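Local coordinates for DNA-binding protein Sso10a-2 (Sulfolobus solfataricus, PDB 4HW0), which binds DNA, probably through its winged-helix domain, and, as a dimer joined by an antiparallel coiled coil, probably helps to compact and organise archaeal chromatin, at residues I13-L18 with L73-I78; C25-V30 with V40-L45. All coordinates share one frame; numbering follows the deposited sequence. Where two conformers were deposited one is given.

Interaction 1: residues I13-L18 with L73-I78; sequences IMFDIL and LLRTHI
Phe-15 is the side chain to follow where helix 10-18 crosses the start of the long helix 69-98, the axes of the two short segments approaching to 9.2 Å with their N-to-C directions 129° apart. Its CB comes first, lying against Ile-78, with CG2 of Ile-78 3.6 Å from CB of Phe-15. With CG anti to the backbone N (chi1 171°), the ring then crosses Arg-75 obliquely. There CD1 of Phe-15 lies 3.5 Å from the backbone O of Arg-75 and also touches CG of Arg-75. One atom further, CE1 of Phe-15 sits over one face of the guanidinium, near its rim and 3.7 Å from NH1 of Arg-75. The planes of ring and guanidinium are 82° apart, so this is no parallel stack; Arg-75 keeps its charge partner on its own helix, a salt bridge from NH1 to Glu-79. An alanine in place of Phe-15 would probably loosen this crossing, since the ring's contacts with the Arg-75 chain and carbonyl would go.

Away from the ring, CD1 of Leu-18 lies 3.9 Å from CD2 of Leu-74, the two side chains meeting at about a right angle. Nearby, CD1 of Ile-78 reaches CB of selenomethionine Met-14 at 4.0 Å. No hydrogen bond links the segments. The contact seats the winged-helix domain on the coiled-coil helix: Met-14 also packs on Gln-47 of helix 38-50, while Val-95 of the second subunit packs on Leu-74 and Ile-78.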
ATOM      1  N   ILE A  13     -12.455  -5.682   8.281  1.00 28.78           N
ATOM      2  CA  ILE A  13     -13.578  -6.270   8.983  1.00 28.90           C
ATOM      3  C   ILE A  13     -14.692  -5.269   9.068  1.00 26.05           C
ATOM      4  O   ILE A  13     -15.834  -5.570   8.926  1.00 24.03           O
ATOM      5  CB  ILE A  13     -13.118  -6.787  10.388  1.00 32.35           C
ATOM      6  CG1 ILE A  13     -12.289  -8.045  10.196  1.00 34.98           C
ATOM      7  CG2 ILE A  13     -14.302  -7.182  11.263  1.00 33.05           C
ATOM      8  CD1 ILE A  13     -11.464  -8.430  11.413  1.00 37.77           C
HETATM    9  N   MSE A  14     -14.335  -4.024   9.412  1.00 25.10           N
HETATM   10  CA  MSE A  14     -15.353  -2.994   9.494  1.00 25.30           C
HETATM   11  C   MSE A  14     -16.098  -2.837   8.205  1.00 25.04           C
HETATM   12  O   MSE A  14     -17.307  -2.654   8.181  1.00 25.68           O
HETATM   13  CB  MSE A  14     -14.698  -1.663   9.913  1.00 24.93           C
HETATM   14  CG  MSE A  14     -14.201  -1.651  11.307  1.00 25.59           C
HETATM   15 SE   MSE A  14     -13.535   0.164  11.778  1.00 29.41          SE
HETATM   16  CE  MSE A  14     -13.944   0.143  13.655  1.00 29.47           C
ATOM     17  N   PHE A  15     -15.388  -2.858   7.092  1.00 26.47           N
ATOM     18  CA  PHE A  15     -16.010  -2.781   5.781  1.00 25.59           C
ATOM     19  C   PHE A  15     -16.977  -3.921   5.599  1.00 27.65           C
ATOM     20  O   PHE A  15     -18.101  -3.717   5.127  1.00 25.89           O
ATOM     21  CB  PHE A  15     -14.973  -2.766   4.650  1.00 28.01           C
ATOM     22  CG  PHE A  15     -15.551  -2.894   3.270  1.00 29.57           C
ATOM     23  CD1 PHE A  15     -16.221  -1.853   2.700  1.00 31.46           C
ATOM     24  CD2 PHE A  15     -15.419  -4.043   2.547  1.00 34.66           C
ATOM     25  CE1 PHE A  15     -16.799  -1.945   1.419  1.00 33.85           C
ATOM     26  CE2 PHE A  15     -15.897  -4.129   1.243  1.00 37.45           C
ATOM     27  CZ  PHE A  15     -16.627  -3.074   0.686  1.00 36.77           C
ATOM     28  N   ASP A  16     -16.527  -5.120   5.951  1.00 27.79           N
ATOM     29  CA  ASP A  16     -17.394  -6.308   5.804  1.00 30.74           C
ATOM     30  C   ASP A  16     -18.637  -6.275   6.692  1.00 28.77           C
ATOM     31  O   ASP A  16     -19.685  -6.682   6.301  1.00 28.83           O
ATOM     32  CB  ASP A  16     -16.588  -7.577   6.022  1.00 33.61           C
ATOM     33  CG  ASP A  16     -15.662  -7.892   4.821  1.00 37.72           C
ATOM     34  OD1 ASP A  16     -16.058  -7.562   3.681  1.00 38.46           O
ATOM     35  OD2 ASP A  16     -14.559  -8.435   5.030  1.00 36.70           O
ATOM     36  N   ILE A  17     -18.528  -5.665   7.865  1.00 26.98           N
ATOM     37  CA  ILE A  17     -19.741  -5.374   8.622  1.00 25.79           C
ATOM     38  C   ILE A  17     -20.656  -4.340   7.964  1.00 26.13           C
ATOM     39  O   ILE A  17     -21.877  -4.533   7.820  1.00 25.98           O
ATOM     40  CB  ILE A  17     -19.379  -4.911  10.042  1.00 25.47           C
ATOM     41  CG1 ILE A  17     -18.692  -6.045  10.771  1.00 25.90           C
ATOM     42  CG2 ILE A  17     -20.606  -4.474  10.815  1.00 25.70           C
ATOM     43  CD1 ILE A  17     -17.997  -5.708  12.058  1.00 26.76           C
ATOM     44  N   LEU A  18     -20.096  -3.191   7.673  1.00 25.41           N
ATOM     45  CA  LEU A  18     -20.862  -2.100   7.165  1.00 27.06           C
ATOM     46  C   LEU A  18     -21.614  -2.396   5.884  1.00 26.02           C
ATOM     47  O   LEU A  18     -22.732  -1.887   5.674  1.00 27.85           O
ATOM     48  CB  LEU A  18     -19.974  -0.892   6.923  1.00 26.20           C
ATOM     49  CG  LEU A  18     -19.489  -0.257   8.244  1.00 26.78           C
ATOM     50  CD1 LEU A  18     -18.340   0.647   7.938  1.00 25.92           C
ATOM     51  CD2 LEU A  18     -20.581   0.446   9.011  1.00 28.01           C
ATOM     52  N   LEU A  73     -20.043   6.755   4.535  1.00 26.04           N
ATOM     53  CA  LEU A  73     -18.798   7.351   4.111  1.00 27.09           C
ATOM     54  C   LEU A  73     -17.623   6.543   4.544  1.00 25.53           C
ATOM     55  O   LEU A  73     -16.699   6.332   3.771  1.00 25.98           O
ATOM     56  CB  LEU A  73     -18.626   8.725   4.673  1.00 29.79           C
ATOM     57  CG  LEU A  73     -19.512   9.719   3.934  1.00 33.56           C
ATOM     58  CD1 LEU A  73     -20.035  10.922   4.718  1.00 37.25           C
ATOM     59  CD2 LEU A  73     -18.803  10.217   2.688  1.00 36.35           C
ATOM     60  N   LEU A  74     -17.678   6.007   5.752  1.00 24.02           N
ATOM     61  CA  LEU A  74     -16.622   5.110   6.205  1.00 22.82           C
ATOM     62  C   LEU A  74     -16.523   3.872   5.321  1.00 23.21           C
ATOM     63  O   LEU A  74     -15.441   3.477   4.914  1.00 22.55           O
ATOM     64  CB  LEU A  74     -16.856   4.749   7.662  1.00 22.47           C
ATOM     65  CG  LEU A  74     -15.839   3.810   8.305  1.00 22.05           C
ATOM     66  CD1 LEU A  74     -14.431   4.364   8.275  1.00 22.56           C
ATOM     67  CD2 LEU A  74     -16.294   3.447   9.732  1.00 22.62           C
ATOM     68  N   ARG A  75     -17.661   3.265   5.024  1.00 24.65           N
ATOM     69  CA  ARG A  75     -17.716   2.083   4.102  0.50 24.98           C
ATOM     70  C   ARG A  75     -17.068   2.395   2.750  1.00 25.13           C
ATOM     71  O   ARG A  75     -16.239   1.654   2.266  1.00 25.88           O
ATOM     72  CB  ARG A  75     -19.187   1.618   3.914  0.50 27.02           C
ATOM     73  CG  ARG A  75     -19.482   0.477   2.908  0.50 29.19           C
ATOM     74  CD  ARG A  75     -20.872   0.538   2.248  0.50 31.77           C
ATOM     75  NE  ARG A  75     -21.149  -0.499   1.230  0.50 34.97           N
ATOM     76  CZ  ARG A  75     -20.453  -0.660   0.103  0.50 36.51           C
ATOM     77  NH1 ARG A  75     -19.424   0.157  -0.208  0.50 36.14           N
ATOM     78  NH2 ARG A  75     -20.787  -1.630  -0.710  0.50 37.41           N
ATOM     79  N   THR A  76     -17.439   3.521   2.149  1.00 26.60           N
ATOM     80  CA  THR A  76     -16.917   3.973   0.868  1.00 28.13           C
ATOM     81  C   THR A  76     -15.404   4.176   0.946  1.00 27.53           C
ATOM     82  O   THR A  76     -14.640   3.736   0.083  1.00 25.00           O
ATOM     83  CB  THR A  76     -17.631   5.287   0.508  1.00 30.94           C
ATOM     84  OG1 THR A  76     -18.976   4.922   0.189  1.00 34.31           O
ATOM     85  CG2 THR A  76     -17.009   5.966  -0.684  1.00 35.02           C
ATOM     86  N   HIS A  77     -14.936   4.851   1.998  1.00 27.11           N
ATOM     87  CA  HIS A  77     -13.494   5.083   2.128  1.00 26.50           C
ATOM     88  C   HIS A  77     -12.674   3.836   2.357  1.00 24.79           C
ATOM     89  O   HIS A  77     -11.559   3.726   1.817  1.00 23.63           O
ATOM     90  CB  HIS A  77     -13.218   6.088   3.208  1.00 28.73           C
ATOM     91  CG  HIS A  77     -13.713   7.440   2.879  1.00 31.33           C
ATOM     92  ND1 HIS A  77     -13.959   7.874   1.606  1.00 35.97           N
ATOM     93  CD2 HIS A  77     -14.042   8.463   3.679  1.00 36.68           C
ATOM     94  CE1 HIS A  77     -14.420   9.105   1.630  1.00 37.21           C
ATOM     95  NE2 HIS A  77     -14.513   9.470   2.885  1.00 38.24           N
ATOM     96  N   ILE A  78     -13.204   2.915   3.143  1.00 23.62           N
ATOM     97  CA  ILE A  78     -12.499   1.645   3.317  1.00 24.52           C
ATOM     98  C   ILE A  78     -12.454   0.922   1.990  1.00 25.22           C
ATOM     99  O   ILE A  78     -11.443   0.320   1.635  1.00 24.52           O
ATOM    100  CB  ILE A  78     -13.055   0.774   4.418  1.00 24.92           C
ATOM    101  CG1 ILE A  78     -13.017   1.452   5.781  1.00 26.50           C
ATOM    102  CG2 ILE A  78     -12.215  -0.450   4.544  1.00 27.30           C
ATOM    103  CD1 ILE A  78     -13.773   0.765   6.908  1.00 26.92           C
TER

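Interaction 2: residues C25-V30 with V40-L45; sequences CGITRV and VAQKYL
A small, largely apolar helix-helix contact joins helix 27-34 to helix 38-50, the consecutive pair that forms the helix-turn-helix of the winged-helix domain. Ile-27 reaches across with its CD1 alone: CG1 is anti to the backbone N (chi1 -170°), and the methyl lands 3.9 Å from CB of Ala-41 and 3.8 Å from CD1 of Leu-45. The same methyl brushes NE2 of Gln-42, whose chain bends at chi2. One turn along, Val-30 divides its two branches, CG1 resting 4.0 Å from CB of Ala-41 while CG2 meets CD2 of Leu-45 tip to tip. Ala-41 thus takes a methyl from each of the two residues, and the branches of Leu-45 are shared out likewise.

Gly-26 takes the N-cap position of helix 27-34, and just before it Cys-25 is tied by a disulfide to Cys-21 and by backbone hydrogen bonds to Tyr-65 of strand 62-67. That strand also touches Leu-45 through Tyr-65. With no hydrogen bond or salt bridge across the segments, the pairing has little directional constraint and depends mainly on the fit of methyl groups, with the Gln-42 amide at its margin.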
ATOM      1  N   CYS A  25     -29.026  -4.068  10.211  1.00 31.96           N
ATOM      2  CA  CYS A  25     -28.471  -5.423  10.382  1.00 32.89           C
ATOM      3  C   CYS A  25     -28.678  -5.809  11.837  1.00 31.40           C
ATOM      4  O   CYS A  25     -28.432  -5.016  12.764  1.00 32.78           O
ATOM      5  CB  CYS A  25     -26.972  -5.504   9.997  1.00 31.03           C
ATOM      6  SG  CYS A  25     -25.967  -4.289  10.895  0.88 34.84           S
ATOM      7  N   GLY A  26     -29.094  -7.028  12.056  1.00 31.63           N
ATOM      8  CA  GLY A  26     -28.948  -7.681  13.354  1.00 31.64           C
ATOM      9  C   GLY A  26     -27.672  -8.522  13.388  1.00 32.14           C
ATOM     10  O   GLY A  26     -26.882  -8.527  12.444  1.00 30.73           O
ATOM     11  N   ILE A  27     -27.480  -9.217  14.485  1.00 33.00           N
ATOM     12  CA  ILE A  27     -26.235  -9.925  14.719  1.00 34.21           C
ATOM     13  C   ILE A  27     -26.039 -11.090  13.756  1.00 34.21           C
ATOM     14  O   ILE A  27     -24.918 -11.384  13.378  1.00 32.65           O
ATOM     15  CB  ILE A  27     -26.165 -10.359  16.187  1.00 38.72           C
ATOM     16  CG1 ILE A  27     -24.773 -10.899  16.557  1.00 39.96           C
ATOM     17  CG2 ILE A  27     -27.221 -11.389  16.505  1.00 40.48           C
ATOM     18  CD1 ILE A  27     -23.681  -9.855  16.616  1.00 38.24           C
ATOM     19  N   THR A  28     -27.121 -11.748  13.354  1.00 35.48           N
ATOM     20  CA  THR A  28     -27.048 -12.809  12.390  1.00 38.49           C
ATOM     21  C   THR A  28     -26.463 -12.306  11.079  1.00 37.27           C
ATOM     22  O   THR A  28     -25.527 -12.883  10.512  1.00 36.18           O
ATOM     23  CB  THR A  28     -28.432 -13.463  12.130  1.00 41.69           C
ATOM     24  OG1 THR A  28     -28.919 -13.951  13.374  1.00 46.19           O
ATOM     25  CG2 THR A  28     -28.331 -14.619  11.093  1.00 44.88           C
ATOM     26  N   ARG A  29     -26.996 -11.198  10.613  1.00 34.79           N
ATOM     27  CA  ARG A  29     -26.537 -10.620   9.391  1.00 34.29           C
ATOM     28  C   ARG A  29     -25.096 -10.196   9.517  1.00 32.66           C
ATOM     29  O   ARG A  29     -24.316 -10.353   8.578  1.00 30.85           O
ATOM     30  CB  ARG A  29     -27.409  -9.421   9.118  1.00 37.10           C
ATOM     31  CG  ARG A  29     -27.876  -9.267   7.732  1.00 40.49           C
ATOM     32  CD  ARG A  29     -29.073  -8.390   7.573  1.00 42.52           C
ATOM     33  NE  ARG A  29     -28.629  -7.282   6.725  1.00 47.58           N
ATOM     34  CZ  ARG A  29     -29.396  -6.585   5.883  1.00 50.73           C
ATOM     35  NH1 ARG A  29     -30.700  -6.854   5.805  1.00 46.69           N
ATOM     36  NH2 ARG A  29     -28.848  -5.570   5.160  1.00 51.72           N
ATOM     37  N   VAL A  30     -24.709  -9.657  10.700  1.00 28.92           N
ATOM     38  CA  VAL A  30     -23.349  -9.275  10.905  1.00 27.65           C
ATOM     39  C   VAL A  30     -22.399 -10.470  10.967  1.00 27.40           C
ATOM     40  O   VAL A  30     -21.391 -10.471  10.295  1.00 28.95           O
ATOM     41  CB  VAL A  30     -23.174  -8.416  12.178  1.00 27.21           C
ATOM     42  CG1 VAL A  30     -21.694  -8.239  12.447  1.00 26.12           C
ATOM     43  CG2 VAL A  30     -23.902  -7.121  11.976  1.00 26.90           C
ATOM     44  N   VAL A  40     -15.828 -11.438  18.109  1.00 30.79           N
ATOM     45  CA  VAL A  40     -15.296 -10.394  17.202  1.00 30.83           C
ATOM     46  C   VAL A  40     -16.382  -9.415  16.822  1.00 29.61           C
ATOM     47  O   VAL A  40     -16.172  -8.234  16.805  1.00 30.00           O
ATOM     48  CB  VAL A  40     -14.666 -11.040  15.956  1.00 31.56           C
ATOM     49  CG1 VAL A  40     -14.201 -10.003  14.965  1.00 30.81           C
ATOM     50  CG2 VAL A  40     -13.511 -11.974  16.339  1.00 34.16           C
ATOM     51  N   ALA A  41     -17.578  -9.922  16.488  1.00 30.46           N
ATOM     52  CA  ALA A  41     -18.662  -9.048  16.069  1.00 28.48           C
ATOM     53  C   ALA A  41     -18.994  -8.057  17.173  1.00 28.32           C
ATOM     54  O   ALA A  41     -19.134  -6.859  16.927  1.00 26.34           O
ATOM     55  CB  ALA A  41     -19.897  -9.831  15.704  1.00 28.21           C
ATOM     56  N   GLN A  42     -19.093  -8.546  18.412  1.00 29.80           N
ATOM     57  CA  GLN A  42     -19.442  -7.667  19.546  1.00 32.32           C
ATOM     58  C   GLN A  42     -18.430  -6.518  19.691  1.00 30.57           C
ATOM     59  O   GLN A  42     -18.793  -5.309  19.885  1.00 27.23           O
ATOM     60  CB  GLN A  42     -19.449  -8.527  20.827  1.00 38.40           C
ATOM     61  CG  GLN A  42     -20.523  -8.205  21.748  1.00 47.61           C
ATOM     62  CD  GLN A  42     -21.825  -8.266  21.008  1.00 56.64           C
ATOM     63  OE1 GLN A  42     -22.675  -7.390  21.155  1.00 65.24           O
ATOM     64  NE2 GLN A  42     -21.966  -9.274  20.146  1.00 63.33           N
ATOM     65  N   LYS A  43     -17.150  -6.872  19.600  1.00 29.98           N
ATOM     66  CA  LYS A  43     -16.120  -5.829  19.717  1.00 32.44           C
ATOM     67  C   LYS A  43     -16.227  -4.738  18.615  1.00 30.61           C
ATOM     68  O   LYS A  43     -16.182  -3.508  18.866  1.00 27.98           O
ATOM     69  CB  LYS A  43     -14.771  -6.494  19.635  1.00 35.97           C
ATOM     70  CG  LYS A  43     -13.658  -5.474  19.698  1.00 39.27           C
ATOM     71  CD  LYS A  43     -12.312  -6.005  19.300  1.00 46.45           C
ATOM     72  CE  LYS A  43     -11.223  -4.966  19.553  1.00 52.29           C
ATOM     73  NZ  LYS A  43      -9.899  -5.636  19.492  1.00 56.18           N
ATOM     74  N   TYR A  44     -16.268  -5.183  17.363  1.00 28.97           N
ATOM     75  CA  TYR A  44     -16.358  -4.242  16.248  1.00 29.99           C
ATOM     76  C   TYR A  44     -17.628  -3.471  16.170  1.00 26.67           C
ATOM     77  O   TYR A  44     -17.596  -2.278  15.844  1.00 26.44           O
ATOM     78  CB  TYR A  44     -16.184  -4.982  14.917  1.00 34.19           C
ATOM     79  CG  TYR A  44     -14.744  -5.285  14.683  1.00 41.37           C
ATOM     80  CD1 TYR A  44     -14.121  -6.381  15.264  1.00 44.49           C
ATOM     81  CD2 TYR A  44     -14.013  -4.479  13.855  1.00 52.20           C
ATOM     82  CE1 TYR A  44     -12.806  -6.657  15.039  1.00 50.03           C
ATOM     83  CE2 TYR A  44     -12.698  -4.752  13.596  1.00 55.37           C
ATOM     84  CZ  TYR A  44     -12.098  -5.842  14.185  1.00 56.27           C
ATOM     85  OH  TYR A  44     -10.772  -6.049  13.935  1.00 67.25           O
ATOM     86  N   LEU A  45     -18.756  -4.110  16.442  1.00 25.05           N
ATOM     87  CA  LEU A  45     -20.012  -3.379  16.470  1.00 24.73           C
ATOM     88  C   LEU A  45     -19.918  -2.240  17.470  1.00 25.48           C
ATOM     89  O   LEU A  45     -20.416  -1.174  17.198  1.00 24.48           O
ATOM     90  CB  LEU A  45     -21.159  -4.265  16.796  1.00 25.35           C
ATOM     91  CG  LEU A  45     -21.526  -5.231  15.654  1.00 24.74           C
ATOM     92  CD1 LEU A  45     -22.428  -6.315  16.182  1.00 26.91           C
ATOM     93  CD2 LEU A  45     -22.184  -4.495  14.514  1.00 23.40           C
TER

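Overall arrangement
From the N terminus the chain first lays down helix 10-18, the earlier half of interaction 1. It then passes through strand 24-25 into helix 27-34, turns, and closes the short loop of interaction 2 when helix 38-50 folds back. Strands 54-59 and 62-67 follow before helix 69-98 returns to 13-18 and closes the longer loop, so interaction 2 is nested inside interaction 1. Their centres are 13 Å apart, and Ile-13, Met-14 and Ile-17 bridge them by packing on Tyr-44, with Ile-17 also on Leu-45. Helix 10-18 thus joins the helix-turn-helix to the helix that runs on into the dimer's coiled coil.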